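Local coordinates for B12-binding domain-containing protein (Kitasatospora setae, PDB 6WTE) that binds cobalamin and a [4Fe-4S] cluster and, as the radical SAM methylase TsrM, probably transfers methyl groups without radical chemistry, at residues A[69-74]-A[462-467]; A[411-416]-A[421-426]. All coordinates share one frame; numbering follows the deposited sequence. Where two conformers were deposited one is given.

Contact 1 of 2, residues A[69-74]-A[462-467]; sequences RNTDTV and QFMFDE
Thr71 and Met464 meet in a small, buried van der Waals contact between two loops, one following strand 63-67 in the B12-binding domain, the other leading from helix 456-461 toward strand 475-476 in the radical SAM part. A single methyl does the touching: in one of the two conformers modelled for this side chain, Met464 CE comes within 3.7 Å of Thr71 CB and 4.0 Å of Asp72 OD1. The unbranched methionine stretches out with CG anti to the backbone N (chi1 -171°) and chi2 also extended, spanning backbones whose nearest CA atoms, those of Thr71 and Met464, are 9.2 Å apart; the bend at chi3 (-68°) then sets the direction of CE. Near its root, Met464 CG rests over one face of the Phe465 ring, toward the rim.

The polar atoms beside this methyl are engaged. Thr71 OG1 donates to Asp72 OD1 at 2.8 Å, on the anti side of the carboxylate. The other oxygen, Asp72 OD2, accepts from Val74 N at 2.9 Å, well above the carboxylate plane, closing an Asx turn, and also forms a salt bridge with Arg412. With an alanine in place of Asp72, Thr71 OG1 and Val74 N would probably lose these acceptors and Arg412 this carboxylate, leaving the turn looser. Because Thr71 N and Thr73 O hydrogen-bond to cobalamin, the turn belongs to the cofactor pocket, at the junction of the B12-binding and radical SAM domains.

Contact 2 of 2, residues A[411-416]-A[421-426]; sequences LRLFPY and IEIAEQ. With EDO (1,2-ethanediol), chain J.
Leu413 and Ile423 join methyl to methyl where strand 404-412 gives way to a loop and the chain goes on into helix 418-427. From Leu413 CB, which heads toward the helix, the side chain runs to CG, placed beside the backbone N and anti to the carbonyl carbon (chi1 -63°). There it forks, and both branches face the same atom: CD1 lies 3.5 Å from Ile423 CD1, and CD2 lies 3.9 Å from that same Ile423 CD1. The two side chains cross at about a right angle, the isoleucine methyl set against the leucine fork. Branched aliphatics suit this buried place, which Leu436 and Tyr476 help to line.

Two residues nearer the helix start, Ile421 approaches the backbone instead: its CG1 sits 3.4 Å from Pro415 O in a van der Waals contact, while the oxygen's hydrogen bond is with Tyr459 OH. On the more exposed flank, Gln426 NE2 donates to Glu422 OE2 at 3.1 Å, using the anti lone pair of the carboxylate, one helical turn back. The same nitrogen gives a nearly straight bond (172°) to O2 of a 1,2-ethanediol, at 3.1 Å, probably a crystallisation additive.

No hydrogen bond spans the segments, so loop and helix meet here by van der Waals contact, apolar at Leu413 and carbon to carbonyl oxygen at Pro415, while the polar groups of Glu422 and Gln426 pair along the helix itself.

Overall arrangement
From the N terminus, the chain reaches 69-74 in the B12-binding domain and runs on for almost four hundred residues before contact 1 brings 462-467 back to it. Within that long loop lies contact 2, a short closure of 411-416 on 421-426 at the end of the last long strand of the radical SAM sheet. The centres of the two contacts are 13 Å apart, and they touch directly, through Arg412 with Asp72 and through Phe414, which packs against Thr71. Segment 411-416 therefore links the helix of contact 2 to the cobalamin-binding loop, and both Phe414 and Thr71 line the cofactor pocket.

Contact 1 of 2, residues A[69-74]-A[462-467]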
ATOM      1  N   ARG A  69       2.117   2.095   7.963  1.00 11.14           N
ATOM      2  CA  ARG A  69       1.807   1.528   6.657  1.00 12.60           C
ATOM      3  C   ARG A  69       0.730   2.323   5.929  1.00 10.11           C
ATOM      4  O   ARG A  69       0.837   2.553   4.718  1.00 11.74           O
ATOM      5  CB  ARG A  69       1.367   0.075   6.822  1.00 10.15           C
ATOM      6  CG  ARG A  69       1.145  -0.686   5.518  1.00 11.77           C
ATOM      7  CD  ARG A  69       0.434  -1.991   5.837  1.00 12.87           C
ATOM      8  NE  ARG A  69       0.435  -2.940   4.724  1.00 10.26           N
ATOM      9  CZ  ARG A  69      -0.428  -2.914   3.716  1.00 16.32           C
ATOM     10  NH1 ARG A  69      -0.337  -3.827   2.761  1.00 15.11           N
ATOM     11  NH2 ARG A  69      -1.378  -1.988   3.666  1.00 13.36           N
ATOM     12  N   ASN A  70      -0.334   2.699   6.635  1.00 12.38           N
ATOM     13  CA  ASN A  70      -1.482   3.377   6.051  1.00 13.64           C
ATOM     14  C   ASN A  70      -1.677   4.723   6.735  1.00 11.36           C
ATOM     15  O   ASN A  70      -1.650   4.804   7.966  1.00 13.14           O
ATOM     16  CB  ASN A  70      -2.760   2.542   6.198  1.00 14.21           C
ATOM     17  CG  ASN A  70      -2.539   1.066   5.895  1.00 12.67           C
ATOM     18  OD1 ASN A  70      -1.874   0.708   4.926  1.00 13.13           O
ATOM     19  ND2 ASN A  70      -3.106   0.205   6.731  1.00 13.49           N
ATOM     20  N   THR A  71      -1.862   5.777   5.940  1.00 13.44           N
ATOM     21  CA  THR A  71      -2.229   7.066   6.520  1.00 13.27           C
ATOM     22  C   THR A  71      -3.723   7.156   6.785  1.00 12.19           C
ATOM     23  O   THR A  71      -4.144   7.801   7.750  1.00 12.00           O
ATOM     24  CB  THR A  71      -1.816   8.205   5.589  1.00 11.62           C
ATOM     25  OG1 THR A  71      -2.416   8.003   4.298  1.00 13.25           O
ATOM     26  CG2 THR A  71      -0.311   8.248   5.438  1.00 10.46           C
ATOM     27  N   ASP A  72      -4.525   6.534   5.923  1.00 12.86           N
ATOM     28  CA  ASP A  72      -5.977   6.517   6.021  1.00 12.59           C
ATOM     29  C   ASP A  72      -6.459   5.350   5.172  1.00 11.82           C
ATOM     30  O   ASP A  72      -5.656   4.628   4.579  1.00 11.75           O
ATOM     31  CB  ASP A  72      -6.606   7.851   5.575  1.00 11.77           C
ATOM     32  CG  ASP A  72      -6.276   8.224   4.141  1.00 16.90           C
ATOM     33  OD1 ASP A  72      -5.102   8.541   3.860  1.00 15.03           O
ATOM     34  OD2 ASP A  72      -7.206   8.221   3.293  1.00 13.68           O
ATOM     35  N   THR A  73      -7.778   5.165   5.115  1.00 11.91           N
ATOM     36  CA  THR A  73      -8.307   4.060   4.323  1.00 14.50           C
ATOM     37  C   THR A  73      -8.165   4.297   2.828  1.00 18.41           C
ATOM     38  O   THR A  73      -8.252   3.334   2.061  1.00 16.17           O
ATOM     39  CB  THR A  73      -9.780   3.806   4.650  1.00 21.21           C
ATOM     40  OG1 THR A  73     -10.568   4.917   4.203  1.00 17.41           O
ATOM     41  CG2 THR A  73      -9.972   3.604   6.148  1.00 19.99           C
ATOM     42  N   VAL A  74      -7.979   5.552   2.404  1.00 14.47           N
ATOM     43  CA  VAL A  74      -7.731   5.941   1.015  1.00 16.76           C
ATOM     44  C   VAL A  74      -9.028   5.836   0.205  1.00 17.67           C
ATOM     45  O   VAL A  74      -9.062   6.154  -0.989  1.00 19.36           O
ATOM     46  CB  VAL A  74      -6.551   5.126   0.433  1.00 21.22           C
ATOM     47  CG1 VAL A  74      -6.333   5.340  -1.054  1.00 27.00           C
ATOM     48  CG2 VAL A  74      -5.271   5.506   1.174  1.00 21.09           C
ATOM     49  N   GLN A 462      -0.907  19.777   4.101  1.00 12.83           N
ATOM     50  CA  GLN A 462      -2.131  20.417   3.624  1.00 13.47           C
ATOM     51  C   GLN A 462      -3.072  19.429   2.949  1.00 13.50           C
ATOM     52  O   GLN A 462      -4.268  19.709   2.823  1.00 12.97           O
ATOM     53  CB  GLN A 462      -1.794  21.554   2.651  1.00 13.21           C
ATOM     54  CG  GLN A 462      -1.082  21.069   1.406  1.00 12.71           C
ATOM     55  CD  GLN A 462      -0.725  22.178   0.429  1.00 13.68           C
ATOM     56  OE1 GLN A 462      -1.354  23.232   0.403  1.00 16.05           O
ATOM     57  NE2 GLN A 462       0.288  21.927  -0.395  1.00 13.64           N
ATOM     58  N   PHE A 463      -2.566  18.287   2.505  1.00 12.27           N
ATOM     59  CA  PHE A 463      -3.444  17.304   1.892  1.00 12.90           C
ATOM     60  C   PHE A 463      -4.220  16.483   2.914  1.00 14.88           C
ATOM     61  O   PHE A 463      -5.127  15.738   2.528  1.00 13.36           O
ATOM     62  CB  PHE A 463      -2.629  16.393   0.975  1.00 14.96           C
ATOM     63  CG  PHE A 463      -2.114  17.090  -0.250  1.00 13.00           C
ATOM     64  CD1 PHE A 463      -0.949  17.839  -0.198  1.00 13.06           C
ATOM     65  CD2 PHE A 463      -2.813  17.017  -1.455  1.00 11.94           C
ATOM     66  CE1 PHE A 463      -0.476  18.492  -1.309  1.00 11.10           C
ATOM     67  CE2 PHE A 463      -2.345  17.677  -2.589  1.00 14.36           C
ATOM     68  CZ  PHE A 463      -1.174  18.412  -2.520  1.00 12.84           C
ATOM     69  N   MET A 464      -3.895  16.611   4.201  1.00 15.15           N
ATOM     70  CA  MET A 464      -4.569  15.870   5.259  0.50 14.56           C
ATOM     71  C   MET A 464      -5.108  16.745   6.384  1.00 15.00           C
ATOM     72  O   MET A 464      -6.036  16.316   7.083  1.00 14.28           O
ATOM     73  CB  MET A 464      -3.612  14.828   5.856  0.50 14.88           C
ATOM     74  CG  MET A 464      -4.243  13.849   6.823  0.50 15.14           C
ATOM     75  SD  MET A 464      -3.169  12.435   7.096  0.50 21.70           S
ATOM     76  CE  MET A 464      -3.218  11.651   5.490  0.50 16.21           C
ATOM     77  N   PHE A 465      -4.565  17.944   6.586  1.00 14.51           N
ATOM     78  CA  PHE A 465      -4.946  18.811   7.689  1.00 14.43           C
ATOM     79  C   PHE A 465      -5.256  20.207   7.171  1.00 14.84           C
ATOM     80  O   PHE A 465      -4.631  20.680   6.221  1.00 16.57           O
ATOM     81  CB  PHE A 465      -3.826  18.925   8.732  1.00 13.25           C
ATOM     82  CG  PHE A 465      -3.379  17.610   9.301  1.00 13.89           C
ATOM     83  CD1 PHE A 465      -4.012  17.074  10.411  1.00 17.24           C
ATOM     84  CD2 PHE A 465      -2.304  16.929   8.753  1.00 15.51           C
ATOM     85  CE1 PHE A 465      -3.599  15.870  10.947  1.00 15.12           C
ATOM     86  CE2 PHE A 465      -1.882  15.720   9.287  1.00 16.87           C
ATOM     87  CZ  PHE A 465      -2.530  15.191  10.388  1.00 14.31           C
ATOM     88  N   ASP A 466      -6.207  20.877   7.816  1.00 16.07           N
ATOM     89  CA  ASP A 466      -6.453  22.265   7.462  1.00 17.87           C
ATOM     90  C   ASP A 466      -5.504  23.179   8.240  1.00 20.76           C
ATOM     91  O   ASP A 466      -4.615  22.725   8.967  1.00 16.83           O
ATOM     92  CB  ASP A 466      -7.928  22.634   7.671  1.00 19.75           C
ATOM     93  CG  ASP A 466      -8.360  22.646   9.136  1.00 25.39           C
ATOM     94  OD1 ASP A 466      -7.518  22.559  10.057  1.00 23.87           O
ATOM     95  OD2 ASP A 466      -9.583  22.754   9.363  1.00 25.60           O
ATOM     96  N   GLU A 467      -5.699  24.489   8.074  1.00 19.56           N
ATOM     97  CA  GLU A 467      -4.796  25.470   8.666  1.00 25.69           C
ATOM     98  C   GLU A 467      -4.822  25.426  10.189  1.00 24.86           C
ATOM     99  O   GLU A 467      -3.841  25.809  10.836  1.00 29.70           O
ATOM    100  CB  GLU A 467      -5.158  26.873   8.168  1.00 25.80           C
ATOM    101  CG  GLU A 467      -4.990  27.087   6.661  1.00 33.66           C
ATOM    102  CD  GLU A 467      -6.143  26.532   5.828  1.00 40.73           C
ATOM    103  OE1 GLU A 467      -7.007  25.813   6.379  1.00 30.39           O
ATOM    104  OE2 GLU A 467      -6.191  26.833   4.612  1.00 41.12           O
TER

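Contact 2 of 2, residues A[411-416]-A[421-426]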
ATOM      1  N   LEU A 411     -10.697  10.045  -5.713  1.00 11.75           N
ATOM      2  CA  LEU A 411      -9.261   9.914  -5.487  1.00 11.23           C
ATOM      3  C   LEU A 411      -8.845  10.735  -4.277  1.00 11.80           C
ATOM      4  O   LEU A 411      -9.001  11.961  -4.278  1.00 12.08           O
ATOM      5  CB  LEU A 411      -8.464  10.367  -6.715  1.00 14.43           C
ATOM      6  CG  LEU A 411      -6.948  10.290  -6.512  1.00 13.72           C
ATOM      7  CD1 LEU A 411      -6.524   8.845  -6.302  1.00 18.14           C
ATOM      8  CD2 LEU A 411      -6.190  10.913  -7.666  1.00 14.37           C
ATOM      9  N   ARG A 412      -8.289  10.073  -3.266  1.00 11.50           N
ATOM     10  CA  ARG A 412      -7.579  10.800  -2.217  1.00 13.08           C
ATOM     11  C   ARG A 412      -6.275  11.351  -2.783  1.00 12.87           C
ATOM     12  O   ARG A 412      -5.486  10.607  -3.376  1.00 13.80           O
ATOM     13  CB  ARG A 412      -7.292   9.889  -1.019  1.00 14.34           C
ATOM     14  CG  ARG A 412      -8.409   9.817   0.007  1.00 14.25           C
ATOM     15  CD  ARG A 412      -8.276  10.896   1.078  1.00 16.08           C
ATOM     16  NE  ARG A 412      -7.065  10.711   1.878  1.00 14.31           N
ATOM     17  CZ  ARG A 412      -6.082  11.597   1.979  1.00 16.73           C
ATOM     18  NH1 ARG A 412      -6.159  12.768   1.351  1.00 16.01           N
ATOM     19  NH2 ARG A 412      -5.028  11.318   2.729  1.00 13.40           N
ATOM     20  N   LEU A 413      -6.054  12.656  -2.602  1.00 11.44           N
ATOM     21  CA  LEU A 413      -4.894  13.342  -3.156  1.00 12.64           C
ATOM     22  C   LEU A 413      -3.729  13.339  -2.178  1.00 12.26           C
ATOM     23  O   LEU A 413      -3.912  13.557  -0.981  1.00 12.12           O
ATOM     24  CB  LEU A 413      -5.250  14.786  -3.511  1.00 12.76           C
ATOM     25  CG  LEU A 413      -6.314  14.926  -4.603  1.00 16.03           C
ATOM     26  CD1 LEU A 413      -6.653  16.377  -4.814  1.00 14.19           C
ATOM     27  CD2 LEU A 413      -5.821  14.293  -5.891  1.00 15.96           C
ATOM     28  N   PHE A 414      -2.526  13.123  -2.705  1.00 11.89           N
ATOM     29  CA  PHE A 414      -1.298  13.095  -1.930  1.00 10.99           C
ATOM     30  C   PHE A 414      -0.266  14.015  -2.567  1.00 13.23           C
ATOM     31  O   PHE A 414      -0.339  14.300  -3.767  1.00 12.43           O
ATOM     32  CB  PHE A 414      -0.761  11.660  -1.822  1.00 12.35           C
ATOM     33  CG  PHE A 414      -1.580  10.794  -0.911  1.00 12.13           C
ATOM     34  CD1 PHE A 414      -2.728  10.168  -1.377  1.00 16.56           C
ATOM     35  CD2 PHE A 414      -1.218  10.628   0.415  1.00 15.02           C
ATOM     36  CE1 PHE A 414      -3.495   9.380  -0.537  1.00 13.54           C
ATOM     37  CE2 PHE A 414      -1.980   9.838   1.260  1.00 16.55           C
ATOM     38  CZ  PHE A 414      -3.120   9.217   0.781  1.00 15.27           C
ATOM     39  N   PRO A 415       0.683  14.528  -1.775  1.00 12.66           N
ATOM     40  CA  PRO A 415       1.537  15.623  -2.271  1.00 12.82           C
ATOM     41  C   PRO A 415       2.436  15.235  -3.431  1.00 12.25           C
ATOM     42  O   PRO A 415       2.694  16.072  -4.305  1.00 12.16           O
ATOM     43  CB  PRO A 415       2.353  16.020  -1.030  1.00 10.32           C
ATOM     44  CG  PRO A 415       2.269  14.828  -0.115  1.00 10.52           C
ATOM     45  CD  PRO A 415       0.909  14.265  -0.341  1.00 11.55           C
ATOM     46  N   TYR A 416       2.927  14.001  -3.474  1.00 10.76           N
ATOM     47  CA  TYR A 416       3.877  13.636  -4.517  1.00 10.05           C
ATOM     48  C   TYR A 416       3.223  12.706  -5.523  1.00 15.43           C
ATOM     49  O   TYR A 416       3.747  11.637  -5.843  1.00 14.92           O
ATOM     50  CB  TYR A 416       5.127  13.023  -3.894  1.00 10.68           C
ATOM     51  CG  TYR A 416       5.700  13.958  -2.866  1.00 10.64           C
ATOM     52  CD1 TYR A 416       6.261  15.165  -3.254  1.00 11.78           C
ATOM     53  CD2 TYR A 416       5.630  13.665  -1.508  1.00 10.66           C
ATOM     54  CE1 TYR A 416       6.768  16.052  -2.324  1.00 12.71           C
ATOM     55  CE2 TYR A 416       6.141  14.549  -0.559  1.00  9.93           C
ATOM     56  CZ  TYR A 416       6.703  15.742  -0.979  1.00 12.75           C
ATOM     57  OH  TYR A 416       7.213  16.633  -0.069  1.00 12.38           O
ATOM     58  N   ILE A 421       0.072  17.453  -7.372  1.00 13.31           N
ATOM     59  CA  ILE A 421       0.916  18.559  -7.819  1.00 13.14           C
ATOM     60  C   ILE A 421       0.144  19.463  -8.773  1.00 15.08           C
ATOM     61  O   ILE A 421       0.137  20.692  -8.628  1.00 15.38           O
ATOM     62  CB  ILE A 421       2.196  18.008  -8.475  1.00 14.52           C
ATOM     63  CG1 ILE A 421       3.061  17.284  -7.439  1.00 15.14           C
ATOM     64  CG2 ILE A 421       2.953  19.109  -9.193  1.00 16.07           C
ATOM     65  CD1 ILE A 421       4.176  16.447  -8.047  1.00 17.75           C
ATOM     66  N   GLU A 422      -0.524  18.868  -9.763  1.00 13.67           N
ATOM     67  CA  GLU A 422      -1.256  19.674 -10.735  1.00 13.85           C
ATOM     68  C   GLU A 422      -2.415  20.419 -10.084  1.00 14.19           C
ATOM     69  O   GLU A 422      -2.663  21.591 -10.402  1.00 17.37           O
ATOM     70  CB  GLU A 422      -1.756  18.792 -11.881  1.00 13.88           C
ATOM     71  CG  GLU A 422      -2.740  19.479 -12.814  1.00 20.75           C
ATOM     72  CD  GLU A 422      -2.157  20.686 -13.533  1.00 28.17           C
ATOM     73  OE1 GLU A 422      -0.914  20.794 -13.637  1.00 27.52           O
ATOM     74  OE2 GLU A 422      -2.954  21.525 -14.012  1.00 30.32           O
ATOM     75  N   ILE A 423      -3.134  19.767  -9.168  1.00 14.30           N
ATOM     76  CA  ILE A 423      -4.248  20.442  -8.516  1.00 13.28           C
ATOM     77  C   ILE A 423      -3.738  21.565  -7.617  1.00 14.66           C
ATOM     78  O   ILE A 423      -4.341  22.640  -7.544  1.00 15.50           O
ATOM     79  CB  ILE A 423      -5.116  19.427  -7.761  1.00 14.64           C
ATOM     80  CG1 ILE A 423      -5.912  18.600  -8.777  1.00 16.40           C
ATOM     81  CG2 ILE A 423      -6.056  20.131  -6.808  1.00 18.32           C
ATOM     82  CD1 ILE A 423      -6.567  17.374  -8.208  1.00 22.70           C
ATOM     83  N   ALA A 424      -2.604  21.352  -6.944  1.00 13.86           N
ATOM     84  CA  ALA A 424      -1.995  22.447  -6.189  1.00 14.30           C
ATOM     85  C   ALA A 424      -1.597  23.603  -7.104  1.00 16.38           C
ATOM     86  O   ALA A 424      -1.776  24.773  -6.748  1.00 13.29           O
ATOM     87  CB  ALA A 424      -0.785  21.942  -5.403  1.00 13.88           C
ATOM     88  N   GLU A 425      -1.053  23.296  -8.286  1.00 16.20           N
ATOM     89  CA  GLU A 425      -0.743  24.344  -9.257  1.00 18.57           C
ATOM     90  C   GLU A 425      -1.985  25.140  -9.630  1.00 18.35           C
ATOM     91  O   GLU A 425      -1.931  26.370  -9.759  1.00 16.95           O
ATOM     92  CB  GLU A 425      -0.122  23.742 -10.519  1.00 15.60           C
ATOM     93  CG  GLU A 425       1.310  23.284 -10.368  1.00 24.34           C
ATOM     94  CD  GLU A 425       2.246  24.409  -9.957  1.00 23.00           C
ATOM     95  OE1 GLU A 425       2.019  25.566 -10.368  1.00 29.34           O
ATOM     96  OE2 GLU A 425       3.215  24.126  -9.230  1.00 28.59           O
ATOM     97  N   GLN A 426      -3.111  24.454  -9.833  1.00 16.07           N
ATOM     98  CA  GLN A 426      -4.333  25.154 -10.207  1.00 18.00           C
ATOM     99  C   GLN A 426      -4.797  26.092  -9.101  1.00 17.69           C
ATOM    100  O   GLN A 426      -5.360  27.155  -9.382  1.00 17.05           O
ATOM    101  CB  GLN A 426      -5.424  24.145 -10.550  1.00 16.75           C
ATOM    102  CG  GLN A 426      -5.101  23.321 -11.781  1.00 18.89           C
ATOM    103  CD  GLN A 426      -6.113  22.236 -12.031  1.00 19.69           C
ATOM    104  OE1 GLN A 426      -7.120  22.135 -11.328  1.00 24.90           O
ATOM    105  NE2 GLN A 426      -5.860  21.418 -13.039  1.00 19.52           N
TER
HETATM  106  C1  EDO J 808      -6.349  17.584 -13.510  1.00 27.99           C
HETATM  107  O1  EDO J 808      -5.282  17.568 -12.561  1.00 33.52           O
HETATM  108  C2  EDO J 808      -7.529  18.347 -12.923  1.00 24.44           C
HETATM  109  O2  EDO J 808      -7.967  19.315 -13.882  1.00 30.45           O